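Local coordinates for invasion-associated protein B (Bartonella henselae, PDB 3DTD) that is of unknown molecular function but probably takes part in host-cell invasion by the bacterium, at residues C[32-37]-C[160-165]; C[49-54]-C[149-154]; C[58-63]-C[74-79]; C[86-91]-C[133-138]. All coordinates share one frame; numbering follows the deposited sequence.

Overall arrangement
A long antiparallel sheet packs with a four-stranded one, and a helix ends the chain. Contact 1 lays that helix, at 160-165, against strand 32-37 of the long sheet. Contact 2 joins the long sheet to an edge strand of the second one, and Trp32 NE1 of contact 1 is 3.0 Å from its Gln151 O. Contact 3, a hairpin in the long sheet, is centred about 10 Å from the centre of contact 2. Contact 4 pairs two strands of the second sheet. Its Leu133 meets Val60 and Leu76 of contact 3. Contacts 1 and 4 have centres about 28 Å apart. Glycerol, probably from the crystallisation liquor, lies about 3 Å from the Glu51 side chain and 4 Å from Pro79's.

Contact 1 of 4, residues C[32-37]-C[160-165]; sequences WSINCG and NRLIAL
The flat group of this contact is the guanidinium of Arg161. One of its faces is met by Leu165 CD2, 3.8 Å above the plane and displaced toward the rim. The polar end of the group turns to Glu27 on the neighbouring strand, with which NE forms a salt bridge. The side chain reaches there with CG anti to the backbone N (chi1 -180°) and a bend at chi2. Its aliphatic start stays behind to pack on the strand.

Strand 32-37 lies in the long antiparallel sheet. Helix segment 160-165 runs beside it in nearly the same direction, 17° apart, the axes of these two segments 10.3 Å from each other at their closest. Ile34 is the central side chain. Ile34 CD1 touches Arg161 CG at 3.7 Å, the two side chains crossing obliquely. Ile34 CD1 also lies 3.9 Å from Leu162 CD1. The other branch, Ile34 CG2, meets Leu165 CD1 tip to tip at 4.1 Å.

Leu165 CD1 also lies 3.9 Å from Cys36 SG. That sulfur is disulfide-bonded to Cys45 on the adjacent strand, so the helix packs close to a covalent link between two strands. Tyr29 touches both Ile34 and Arg161.

All the touching groups across this interface are apolar carbons or a disulfide sulfur. Dispersion and burial therefore probably hold the helix here, while the charge of Arg161 is paired with Glu27.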
loop_
_atom_site.group_PDB
_atom_site.type_symbol
_atom_site.label_atom_id
_atom_site.label_comp_id
_atom_site.label_asym_id
_atom_site.label_seq_id
_atom_site.Cartn_x
_atom_site.Cartn_y
_atom_site.Cartn_z
ATOM N N TRP C 32 -37.531 3.039 5.523
ATOM C CA TRP C 32 -37.454 1.592 5.707
ATOM C C TRP C 32 -37.119 0.849 4.422
ATOM O O TRP C 32 -37.519 1.263 3.333
ATOM C CB TRP C 32 -38.743 1.065 6.344
ATOM C CG TRP C 32 -38.787 1.337 7.804
ATOM C CD1 TRP C 32 -39.079 2.525 8.408
ATOM C CD2 TRP C 32 -38.493 0.409 8.858
ATOM N NE1 TRP C 32 -38.993 2.396 9.774
ATOM C CE2 TRP C 32 -38.637 1.106 10.078
ATOM C CE3 TRP C 32 -38.122 -0.944 8.890
ATOM C CZ2 TRP C 32 -38.430 0.494 11.319
ATOM C CZ3 TRP C 32 -37.919 -1.553 10.122
ATOM C CH2 TRP C 32 -38.072 -0.831 11.321
ATOM N N SER C 33 -36.360 -0.235 4.567
ATOM C CA SER C 33 -35.932 -1.061 3.437
ATOM C C SER C 33 -36.499 -2.479 3.514
ATOM O O SER C 33 -36.754 -2.994 4.600
ATOM C CB SER C 33 -34.405 -1.123 3.359
ATOM O OG SER C 33 -33.838 0.167 3.207
ATOM N N ILE C 34 -36.695 -3.096 2.349
ATOM C CA ILE C 34 -37.157 -4.480 2.256
ATOM C C ILE C 34 -36.246 -5.313 1.350
ATOM O O ILE C 34 -35.968 -4.937 0.207
ATOM C CB ILE C 34 -38.641 -4.582 1.781
ATOM C CG1 ILE C 34 -39.581 -4.044 2.859
ATOM C CG2 ILE C 34 -39.032 -6.033 1.450
ATOM C CD1 ILE C 34 -40.989 -3.865 2.400
ATOM N N ASN C 35 -35.778 -6.437 1.888
ATOM C CA ASN C 35 -35.016 -7.417 1.130
ATOM C C ASN C 35 -35.615 -8.804 1.295
ATOM O O ASN C 35 -36.054 -9.172 2.382
ATOM C CB ASN C 35 -33.548 -7.410 1.558
ATOM C CG ASN C 35 -32.794 -6.201 1.040
ATOM O OD1 ASN C 35 -32.602 -5.221 1.757
ATOM N ND2 ASN C 35 -32.368 -6.265 -0.217
ATOM N N CYS C 36 -35.652 -9.560 0.205
ATOM C CA CYS C 36 -36.149 -10.927 0.241
ATOM C C CYS C 36 -35.046 -11.922 -0.082
ATOM O O CYS C 36 -34.185 -11.661 -0.916
ATOM C CB CYS C 36 -37.326 -11.109 -0.718
ATOM S SG CYS C 36 -38.742 -10.029 -0.379
ATOM N N GLY C 37 -35.080 -13.060 0.598
ATOM C CA GLY C 37 -34.160 -14.155 0.334
ATOM C C GLY C 37 -34.859 -15.482 0.542
ATOM O O GLY C 37 -35.852 -15.556 1.260
ATOM N N ASN C 160 -47.158 -3.114 4.882
ATOM C CA ASN C 160 -48.155 -3.416 3.850
ATOM C C ASN C 160 -47.593 -4.209 2.675
ATOM O O ASN C 160 -48.264 -5.090 2.138
ATOM C CB ASN C 160 -48.791 -2.127 3.321
ATOM C CG ASN C 160 -49.723 -1.481 4.321
ATOM O OD1 ASN C 160 -50.053 -2.069 5.342
ATOM N ND2 ASN C 160 -50.149 -0.258 4.031
ATOM N N ARG C 161 -46.366 -3.871 2.283
ATOM C CA ARG C 161 -45.625 -4.598 1.259
ATOM C C ARG C 161 -45.243 -6.004 1.730
ATOM O O ARG C 161 -45.316 -6.957 0.954
ATOM C CB ARG C 161 -44.392 -3.791 0.834
ATOM C CG ARG C 161 -43.519 -4.432 -0.243
ATOM C CD ARG C 161 -44.270 -4.701 -1.525
ATOM N NE ARG C 161 -43.381 -5.240 -2.546
ATOM C CZ ARG C 161 -43.773 -5.990 -3.570
ATOM N NH1 ARG C 161 -45.054 -6.306 -3.719
ATOM N NH2 ARG C 161 -42.877 -6.429 -4.439
ATOM N N LEU C 162 -44.860 -6.122 3.001
ATOM C CA LEU C 162 -44.569 -7.411 3.626
ATOM C C LEU C 162 -45.786 -8.339 3.677
ATOM O O LEU C 162 -45.650 -9.553 3.509
ATOM C CB LEU C 162 -43.986 -7.205 5.030
ATOM C CG LEU C 162 -42.555 -7.680 5.311
ATOM C CD1 LEU C 162 -41.529 -7.168 4.319
ATOM C CD2 LEU C 162 -42.160 -7.337 6.728
ATOM N N ILE C 163 -46.963 -7.752 3.904
ATOM C CA ILE C 163 -48.239 -8.475 3.871
ATOM C C ILE C 163 -48.532 -8.964 2.452
ATOM O O ILE C 163 -48.916 -10.116 2.253
ATOM C CB ILE C 163 -49.405 -7.603 4.432
ATOM C CG1 ILE C 163 -49.190 -7.321 5.926
ATOM C CG2 ILE C 163 -50.760 -8.286 4.240
ATOM C CD1 ILE C 163 -49.911 -6.100 6.457
ATOM N N ALA C 164 -48.311 -8.084 1.478
ATOM C CA ALA C 164 -48.493 -8.380 0.057
ATOM C C ALA C 164 -47.535 -9.446 -0.486
ATOM O O ALA C 164 -47.902 -10.213 -1.377
ATOM C CB ALA C 164 -48.381 -7.100 -0.766
ATOM N N LEU C 165 -46.315 -9.487 0.049
ATOM C CA LEU C 165 -45.323 -10.486 -0.356
ATOM C C LEU C 165 -45.611 -11.878 0.218
ATOM O O LEU C 165 -45.168 -12.883 -0.341
ATOM C CB LEU C 165 -43.904 -10.031 0.001
ATOM C CG LEU C 165 -43.274 -8.952 -0.888
ATOM C CD1 LEU C 165 -42.171 -8.207 -0.149
ATOM C CD2 LEU C 165 -42.758 -9.528 -2.207
#

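Contact 2 of 4, residues C[49-54]-C[149-154]; sequences RQEVND and FVQLNG
Glu51 is folded so that its carboxylate lies between an arginine of its own strand and the backbone of the other. CG is anti to the carbonyl carbon, and the chain bends at chi2 (-71°) to turn the acid over. Arg49 has CG anti to the backbone N and also bends at chi2, which brings its guanidinium to the same acid. It grips side-on with two nitrogens. Arg49 NE forms a salt bridge with Glu51 OE2 at 2.8 Å, and Arg49 NH2 donates to Glu51 OE1 at 3.0 Å. Both donors stand above the carboxylate plane.

Across the contact, Gln151 N gives Glu51 OE2 a nearly straight bond of 2.9 Å, also from above the carboxylate plane. The side chain, extended beyond CG, brings Gln151 NE2 to Glu51 OE1 at 3.1 Å, on the syn lone pair.

Strand 49-52 is part of the long antiparallel sheet and strand 149-151 is an edge of the four-stranded one. The axes of these short strands cross at 121°, 7.4 Å apart at closest, and Glu51 bridges the gap to Gln151. Each Glu51 oxygen has two donors here, and OE1 also hydrogen-bonds a glycerol, probably from the crystallisation liquor. This buried acid, beside the Arg49 cation and two N-H groups of Gln151, is probably ionised.

Val150 CG1 packs 3.9 Å from Arg49 CG, the two side chains sliding past in opposite directions. Gln151 NE2 lies 3.4 Å from Arg49 NH2, donor to donor, with the amide and guanidinium planes 76° apart. Gln151 OE1 accepts a hydrogen bond from Thr28 N of a neighbouring subunit.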
loop_
_atom_site.group_PDB
_atom_site.type_symbol
_atom_site.label_atom_id
_atom_site.label_comp_id
_atom_site.label_asym_id
_atom_site.label_seq_id
_atom_site.Cartn_x
_atom_site.Cartn_y
_atom_site.Cartn_z
ATOM N N ARG C 49 -34.064 -1.267 9.046
ATOM C CA ARG C 49 -33.689 0.130 9.227
ATOM C C ARG C 49 -32.421 0.224 10.090
ATOM O O ARG C 49 -32.329 -0.419 11.136
ATOM C CB ARG C 49 -34.845 0.888 9.897
ATOM C CG ARG C 49 -34.499 2.265 10.451
ATOM C CD ARG C 49 -34.773 3.350 9.433
ATOM N NE ARG C 49 -34.051 4.585 9.730
ATOM C CZ ARG C 49 -33.342 5.281 8.846
ATOM N NH1 ARG C 49 -33.256 4.894 7.579
ATOM N NH2 ARG C 49 -32.731 6.384 9.237
ATOM N N GLN C 50 -31.452 1.000 9.677
ATOM C CA GLN C 50 -30.394 1.322 10.570
ATOM C C GLN C 50 -30.263 2.776 10.816
ATOM O O GLN C 50 -30.620 3.557 10.011
ATOM C CB GLN C 50 -29.096 0.667 10.162
ATOM C CG GLN C 50 -28.525 1.159 8.941
ATOM C CD GLN C 50 -27.474 0.269 8.411
ATOM O OE1 GLN C 50 -26.815 0.606 7.478
ATOM N NE2 GLN C 50 -27.316 -0.873 9.000
ATOM N N GLU C 51 -29.783 3.118 11.983
ATOM C CA GLU C 51 -29.538 4.499 12.368
ATOM C C GLU C 51 -28.044 4.742 12.568
ATOM O O GLU C 51 -27.334 3.909 13.133
ATOM C CB GLU C 51 -30.318 4.878 13.631
ATOM C CG GLU C 51 -31.815 4.534 13.617
ATOM C CD GLU C 51 -32.660 5.406 12.680
ATOM O OE1 GLU C 51 -32.164 6.426 12.147
ATOM O OE2 GLU C 51 -33.844 5.065 12.482
ATOM N N VAL C 52 -27.575 5.890 12.091
ATOM C CA VAL C 52 -26.159 6.245 12.146
ATOM C C VAL C 52 -25.935 7.531 12.945
ATOM O O VAL C 52 -26.870 8.305 13.161
ATOM C CB VAL C 52 -25.518 6.370 10.721
ATOM C CG1 VAL C 52 -25.695 5.081 9.922
ATOM C CG2 VAL C 52 -26.080 7.563 9.949
ATOM N N ASN C 53 -24.697 7.742 13.390
ATOM C CA ASN C 53 -24.307 9.003 14.016
ATOM C C ASN C 53 -23.754 10.003 12.996
ATOM O O ASN C 53 -23.842 9.765 11.788
ATOM C CB ASN C 53 -23.339 8.775 15.189
ATOM C CG ASN C 53 -22.058 8.040 14.789
ATOM O OD1 ASN C 53 -21.698 7.945 13.615
ATOM N ND2 ASN C 53 -21.359 7.526 15.787
ATOM N N ASP C 54 -23.188 11.109 13.482
ATOM C CA ASP C 54 -22.607 12.139 12.607
ATOM C C ASP C 54 -21.319 11.698 11.890
ATOM O O ASP C 54 -20.920 12.304 10.890
ATOM C CB ASP C 54 -22.405 13.470 13.355
ATOM C CG ASP C 54 -21.812 13.291 14.748
ATOM O OD1 ASP C 54 -21.037 12.334 14.977
ATOM O OD2 ASP C 54 -22.119 14.130 15.619
ATOM N N PHE C 149 -33.188 5.899 19.294
ATOM C CA PHE C 149 -34.505 5.669 18.708
ATOM C C PHE C 149 -34.387 4.997 17.348
ATOM O O PHE C 149 -33.307 4.953 16.755
ATOM C CB PHE C 149 -35.306 6.984 18.574
ATOM C CG PHE C 149 -34.533 8.105 17.934
ATOM C CD1 PHE C 149 -34.451 8.215 16.547
ATOM C CD2 PHE C 149 -33.879 9.048 18.722
ATOM C CE1 PHE C 149 -33.726 9.235 15.962
ATOM C CE2 PHE C 149 -33.150 10.071 18.143
ATOM C CZ PHE C 149 -33.071 10.160 16.768
ATOM N N VAL C 150 -35.508 4.466 16.868
ATOM C CA VAL C 150 -35.648 4.038 15.483
ATOM C C VAL C 150 -36.742 4.911 14.855
ATOM O O VAL C 150 -37.832 5.032 15.407
ATOM C CB VAL C 150 -36.001 2.524 15.372
ATOM C CG1 VAL C 150 -36.178 2.105 13.922
ATOM C CG2 VAL C 150 -34.920 1.669 16.023
ATOM N N GLN C 151 -36.431 5.544 13.726
ATOM C CA GLN C 151 -37.396 6.390 13.028
ATOM C C GLN C 151 -38.395 5.520 12.272
ATOM O O GLN C 151 -38.008 4.560 11.604
ATOM C CB GLN C 151 -36.688 7.346 12.075
ATOM C CG GLN C 151 -35.737 8.318 12.745
ATOM C CD GLN C 151 -35.051 9.233 11.753
ATOM O OE1 GLN C 151 -35.595 10.265 11.367
ATOM N NE2 GLN C 151 -33.844 8.859 11.339
ATOM N N LEU C 152 -39.675 5.865 12.385
ATOM C CA LEU C 152 -40.758 5.017 11.883
ATOM C C LEU C 152 -41.395 5.479 10.567
ATOM O O LEU C 152 -42.392 4.908 10.134
ATOM C CB LEU C 152 -41.838 4.837 12.962
ATOM C CG LEU C 152 -41.424 4.189 14.288
ATOM C CD1 LEU C 152 -42.547 4.324 15.310
ATOM C CD2 LEU C 152 -41.009 2.721 14.112
ATOM N N ASN C 153 -40.825 6.505 9.936
ATOM C CA ASN C 153 -41.328 6.986 8.647
ATOM C C ASN C 153 -41.185 5.927 7.554
ATOM O O ASN C 153 -40.074 5.562 7.166
ATOM C CB ASN C 153 -40.646 8.292 8.223
ATOM C CG ASN C 153 -41.235 8.867 6.943
ATOM O OD1 ASN C 153 -40.697 8.669 5.855
ATOM N ND2 ASN C 153 -42.358 9.561 7.068
ATOM N N GLY C 154 -42.324 5.420 7.094
ATOM C CA GLY C 154 -42.355 4.378 6.084
ATOM C C GLY C 154 -42.640 2.987 6.622
ATOM O O GLY C 154 -42.706 2.038 5.843
#

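Contact 3 of 4, residues C[58-63]-C[74-79]; sequences VVVAMS and GNLTVP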
loop_
_atom_site.group_PDB
_atom_site.type_symbol
_atom_site.label_atom_id
_atom_site.label_comp_id
_atom_site.label_asym_id
_atom_site.label_seq_id
_atom_site.Cartn_x
_atom_site.Cartn_y
_atom_site.Cartn_z
ATOM N N VAL C 58 -23.005 2.890 12.173
ATOM C CA VAL C 58 -24.253 2.321 12.683
ATOM C C VAL C 58 -24.226 2.167 14.204
ATOM O O VAL C 58 -23.336 1.525 14.757
ATOM C CB VAL C 58 -24.566 0.957 12.006
ATOM C CG1 VAL C 58 -25.915 0.403 12.467
ATOM C CG2 VAL C 58 -24.549 1.095 10.490
ATOM N N VAL C 59 -25.212 2.770 14.861
ATOM C CA VAL C 59 -25.333 2.738 16.319
ATOM C C VAL C 59 -26.474 1.801 16.738
ATOM O O VAL C 59 -26.339 1.015 17.680
ATOM C CB VAL C 59 -25.550 4.168 16.888
ATOM C CG1 VAL C 59 -25.627 4.167 18.406
ATOM C CG2 VAL C 59 -24.442 5.099 16.428
ATOM N N VAL C 60 -27.585 1.883 16.014
ATOM C CA VAL C 60 -28.752 1.047 16.274
ATOM C C VAL C 60 -29.358 0.540 14.951
ATOM O O VAL C 60 -29.350 1.250 13.953
ATOM C CB VAL C 60 -29.771 1.763 17.245
ATOM C CG1 VAL C 60 -30.113 3.150 16.769
ATOM C CG2 VAL C 60 -31.033 0.960 17.463
ATOM N N ALA C 61 -29.817 -0.711 14.947
ATOM C CA ALA C 61 -30.423 -1.335 13.774
ATOM C C ALA C 61 -31.651 -2.156 14.174
ATOM O O ALA C 61 -31.749 -2.636 15.300
ATOM C CB ALA C 61 -29.404 -2.212 13.043
ATOM N N MET C 62 -32.593 -2.297 13.249
ATOM C CA MET C 62 -33.801 -3.073 13.489
ATOM C C MET C 62 -34.139 -3.883 12.249
ATOM O O MET C 62 -34.160 -3.343 11.153
ATOM C CB MET C 62 -34.969 -2.157 13.882
ATOM C CG MET C 62 -36.311 -2.878 14.051
ATOM S SD MET C 62 -37.566 -1.956 14.957
ATOM C CE MET C 62 -36.920 -2.145 16.609
ATOM N N SER C 63 -34.384 -5.179 12.431
ATOM C CA SER C 63 -34.790 -6.064 11.342
ATOM C C SER C 63 -36.013 -6.864 11.773
ATOM O O SER C 63 -36.051 -7.396 12.882
ATOM C CB SER C 63 -33.645 -6.996 10.939
ATOM O OG SER C 63 -33.860 -7.541 9.646
ATOM N N GLY C 74 -38.585 -9.943 15.324
ATOM C CA GLY C 74 -37.233 -9.859 14.788
ATOM C C GLY C 74 -36.201 -9.442 15.812
ATOM O O GLY C 74 -36.270 -9.840 16.975
ATOM N N ASN C 75 -35.244 -8.627 15.376
ATOM C CA ASN C 75 -34.122 -8.233 16.223
ATOM C C ASN C 75 -33.781 -6.756 16.181
ATOM O O ASN C 75 -33.807 -6.120 15.127
ATOM C CB ASN C 75 -32.874 -9.057 15.880
ATOM C CG ASN C 75 -33.002 -10.512 16.297
ATOM O OD1 ASN C 75 -33.192 -10.821 17.476
ATOM N ND2 ASN C 75 -32.899 -11.413 15.330
ATOM N N LEU C 76 -33.445 -6.231 17.352
ATOM C CA LEU C 76 -32.918 -4.895 17.500
ATOM C C LEU C 76 -31.433 -5.007 17.848
ATOM O O LEU C 76 -31.059 -5.773 18.731
ATOM C CB LEU C 76 -33.688 -4.164 18.603
ATOM C CG LEU C 76 -33.278 -2.771 19.079
ATOM C CD1 LEU C 76 -33.583 -1.721 18.034
ATOM C CD2 LEU C 76 -33.996 -2.452 20.376
ATOM N N THR C 77 -30.592 -4.265 17.134
ATOM C CA THR C 77 -29.163 -4.212 17.427
ATOM C C THR C 77 -28.861 -2.902 18.147
ATOM O O THR C 77 -29.164 -1.832 17.636
ATOM C CB THR C 77 -28.305 -4.335 16.149
ATOM O OG1 THR C 77 -28.709 -5.491 15.403
ATOM C CG2 THR C 77 -26.827 -4.462 16.497
ATOM N N VAL C 78 -28.288 -3.005 19.345
ATOM C CA VAL C 78 -27.958 -1.842 20.179
ATOM C C VAL C 78 -26.428 -1.762 20.362
ATOM O O VAL C 78 -25.731 -2.729 20.047
ATOM C CB VAL C 78 -28.730 -1.861 21.557
ATOM C CG1 VAL C 78 -30.246 -1.818 21.344
ATOM C CG2 VAL C 78 -28.335 -3.051 22.414
ATOM N N PRO C 79 -25.896 -0.609 20.834
ATOM C CA PRO C 79 -24.440 -0.491 21.021
ATOM C C PRO C 79 -23.816 -1.423 22.063
ATOM O O PRO C 79 -24.516 -2.021 22.876
ATOM C CB PRO C 79 -24.257 0.965 21.485
ATOM C CG PRO C 79 -25.487 1.661 21.104
ATOM C CD PRO C 79 -26.579 0.654 21.171
#
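Strands 58-63 and 74-78 are the arms of a beta hairpin in the long antiparallel sheet, running 177° apart. Gly74 CA makes a CA-H...O contact with Ser63 O, and a CB on that side would clash with the same oxygen. Asn75 forms a hydrogen-bonded pair with Ser63. Asn75 N donates to Ser63 O at 2.9 Å and Asn75 O accepts from Ser63 N, both nearly along the C=O axis.

Leu76 faces Met62 as a non-hydrogen-bonded pair, on the face turned to the second sheet, where Leu133 touches Leu76. Its CG is anti to the backbone N. This places Leu76 CD1 3.7 Å from Met62 CE, whose chain bends at chi3, and 3.7 Å from Val60 CG2.

Thr77 pairs with Ala61 through two bonds. Ala61 N meets Thr77 O on a lone pair at 3.0 Å. Thr77 N meets Ala61 O at 2.7 Å from above the carbonyl plane. On the other face, Ala61 CB and Thr77 CB are 3.9 Å apart.

Val78 points away from strand 58-63 and touches Met135 of the second sheet. Val59 and Val60 both face Glu51, a classic beta bulge. Pro79 closes the segment, with its CG 3.7 Å from Val59 CG1.

Contact 4 of 4, residues C[86-91]-C[133-138]; sequences KPVRLQ and LAMTIA
Strands 88-91 and 133-136 are antiparallel neighbours in the four-stranded sheet, 167° apart. The tight part begins with Arg89 and Ala134, a hydrogen-bonded pair. Arg89 N points almost straight at Ala134 O (2.8 Å, 177°), while Ala134 N donates to Arg89 O at 2.9 Å. Both donors lie in the carbonyl planes.

Leu90 and Leu133 are the adjoining non-hydrogen-bonded pair. They lie side by side on the buried face, with Leu90 CG 3.8 Å from Leu133 CD1. Val88 and Met135 continue this layer. Val88 CG2 approaches Met135 CB at 4.2 Å. Val113 and Ile115 of the long sheet touch Val88 and Leu90, which places this layer between the two sheets.

On the opposite face, Arg89 is extended from CG to NE, and Arg89 NH1 hydrogen-bonds Gln91 OE1 of its own strand. The loose end is at exposed Lys86 and Pro87, where the two segments diverge, ahead of strand 88-91, and waters bridge them. One water accepts from Thr136 N and can donate to Lys86 O. A second donates to Pro87 O at 2.6 Å and hydrogen-bonds Thr136 OG1. Lys86, bent at chi3 and chi4, crosses Thr136 obliquely, with CD 3.5 Å from Thr136 OG1.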
loop_
_atom_site.group_PDB
_atom_site.type_symbol
_atom_site.label_atom_id
_atom_site.label_comp_id
_atom_site.label_asym_id
_atom_site.label_seq_id
_atom_site.Cartn_x
_atom_site.Cartn_y
_atom_site.Cartn_z
ATOM N N LYS C 86 -29.896 -5.394 33.060
ATOM C CA LYS C 86 -31.027 -4.471 33.105
ATOM C C LYS C 86 -31.735 -4.432 31.743
ATOM O O LYS C 86 -31.083 -4.622 30.709
ATOM C CB LYS C 86 -30.561 -3.081 33.554
ATOM C CG LYS C 86 -30.181 -3.029 35.034
ATOM C CD LYS C 86 -30.138 -1.607 35.576
ATOM C CE LYS C 86 -31.490 -1.165 36.127
ATOM N NZ LYS C 86 -31.841 -1.878 37.392
ATOM N N PRO C 87 -33.069 -4.206 31.735
ATOM C CA PRO C 87 -33.834 -4.367 30.495
ATOM C C PRO C 87 -33.673 -3.244 29.467
ATOM O O PRO C 87 -33.182 -2.155 29.787
ATOM C CB PRO C 87 -35.292 -4.421 30.982
ATOM C CG PRO C 87 -35.236 -4.446 32.476
ATOM C CD PRO C 87 -33.949 -3.807 32.846
ATOM N N VAL C 88 -34.072 -3.541 28.234
ATOM C CA VAL C 88 -34.178 -2.554 27.169
ATOM C C VAL C 88 -35.663 -2.245 26.987
ATOM O O VAL C 88 -36.466 -3.139 26.704
ATOM C CB VAL C 88 -33.543 -3.055 25.839
ATOM C CG1 VAL C 88 -33.794 -2.065 24.699
ATOM C CG2 VAL C 88 -32.042 -3.295 26.012
ATOM N N ARG C 89 -36.015 -0.977 27.175
ATOM C CA ARG C 89 -37.396 -0.512 27.109
ATOM C C ARG C 89 -37.693 0.095 25.735
ATOM O O ARG C 89 -36.949 0.944 25.249
ATOM C CB ARG C 89 -37.640 0.509 28.226
ATOM C CG ARG C 89 -39.055 1.061 28.330
ATOM C CD ARG C 89 -39.131 2.087 29.451
ATOM N NE ARG C 89 -40.468 2.655 29.604
ATOM C CZ ARG C 89 -40.854 3.825 29.098
ATOM N NH1 ARG C 89 -40.006 4.570 28.394
ATOM N NH2 ARG C 89 -42.094 4.255 29.299
ATOM N N LEU C 90 -38.779 -0.364 25.121
ATOM C CA LEU C 90 -39.224 0.129 23.818
ATOM C C LEU C 90 -40.564 0.847 23.949
ATOM O O LEU C 90 -41.520 0.293 24.492
ATOM C CB LEU C 90 -39.351 -1.025 22.818
ATOM C CG LEU C 90 -38.099 -1.565 22.115
ATOM C CD1 LEU C 90 -37.334 -2.553 22.982
ATOM C CD2 LEU C 90 -38.492 -2.221 20.810
ATOM N N GLN C 91 -40.631 2.074 23.442
ATOM C CA GLN C 91 -41.842 2.883 23.529
ATOM C C GLN C 91 -42.097 3.645 22.231
ATOM O O GLN C 91 -41.212 4.331 21.724
ATOM C CB GLN C 91 -41.745 3.862 24.706
ATOM C CG GLN C 91 -43.024 4.643 24.988
ATOM C CD GLN C 91 -42.854 5.703 26.063
ATOM O OE1 GLN C 91 -41.743 6.160 26.342
ATOM N NE2 GLN C 91 -43.963 6.107 26.665
ATOM N N LEU C 133 -35.892 4.168 22.555
ATOM C CA LEU C 133 -35.210 3.119 23.312
ATOM C C LEU C 133 -34.667 3.649 24.638
ATOM O O LEU C 133 -34.171 4.775 24.710
ATOM C CB LEU C 133 -34.070 2.497 22.500
ATOM C CG LEU C 133 -34.234 1.591 21.268
ATOM C CD1 LEU C 133 -35.679 1.169 20.965
ATOM C CD2 LEU C 133 -33.619 2.240 20.052
ATOM N N ALA C 134 -34.771 2.828 25.680
ATOM C CA ALA C 134 -34.223 3.152 26.999
ATOM C C ALA C 134 -33.455 1.959 27.565
ATOM O O ALA C 134 -33.984 0.846 27.644
ATOM C CB ALA C 134 -35.337 3.575 27.951
ATOM N N MET C 135 -32.202 2.196 27.946
ATOM C CA MET C 135 -31.343 1.140 28.498
ATOM C C MET C 135 -30.361 1.687 29.536
ATOM O O MET C 135 -30.325 2.891 29.792
ATOM C CB MET C 135 -30.622 0.372 27.376
ATOM C CG MET C 135 -29.754 1.223 26.460
ATOM S SD MET C 135 -29.524 0.500 24.820
ATOM C CE MET C 135 -31.040 0.980 24.007
ATOM N N THR C 136 -29.576 0.796 30.136
ATOM C CA THR C 136 -28.608 1.164 31.165
ATOM C C THR C 136 -27.184 0.888 30.669
ATOM O O THR C 136 -26.908 -0.173 30.114
ATOM C CB THR C 136 -28.877 0.385 32.479
ATOM O OG1 THR C 136 -30.275 0.435 32.793
ATOM C CG2 THR C 136 -28.089 0.972 33.635
ATOM N N ILE C 137 -26.295 1.856 30.862
ATOM C CA ILE C 137 -24.882 1.703 30.519
ATOM C C ILE C 137 -24.148 0.947 31.632
ATOM O O ILE C 137 -24.325 1.252 32.813
ATOM C CB ILE C 137 -24.212 3.083 30.265
ATOM C CG1 ILE C 137 -24.995 3.873 29.207
ATOM C CG2 ILE C 137 -22.751 2.924 29.832
ATOM C CD1 ILE C 137 -24.566 5.323 29.055
ATOM N N ALA C 138 -23.353 -0.051 31.250
ATOM C CA ALA C 138 -22.489 -0.763 32.193
ATOM C C ALA C 138 -21.244 0.071 32.472
ATOM O O ALA C 138 -20.200 -0.094 31.836
ATOM C CB ALA C 138 -22.120 -2.131 31.671
HETATM O O HOH W 1 -29.700 -1.856 29.855
HETATM O O HOH W 2 -32.747 -0.101 31.382
#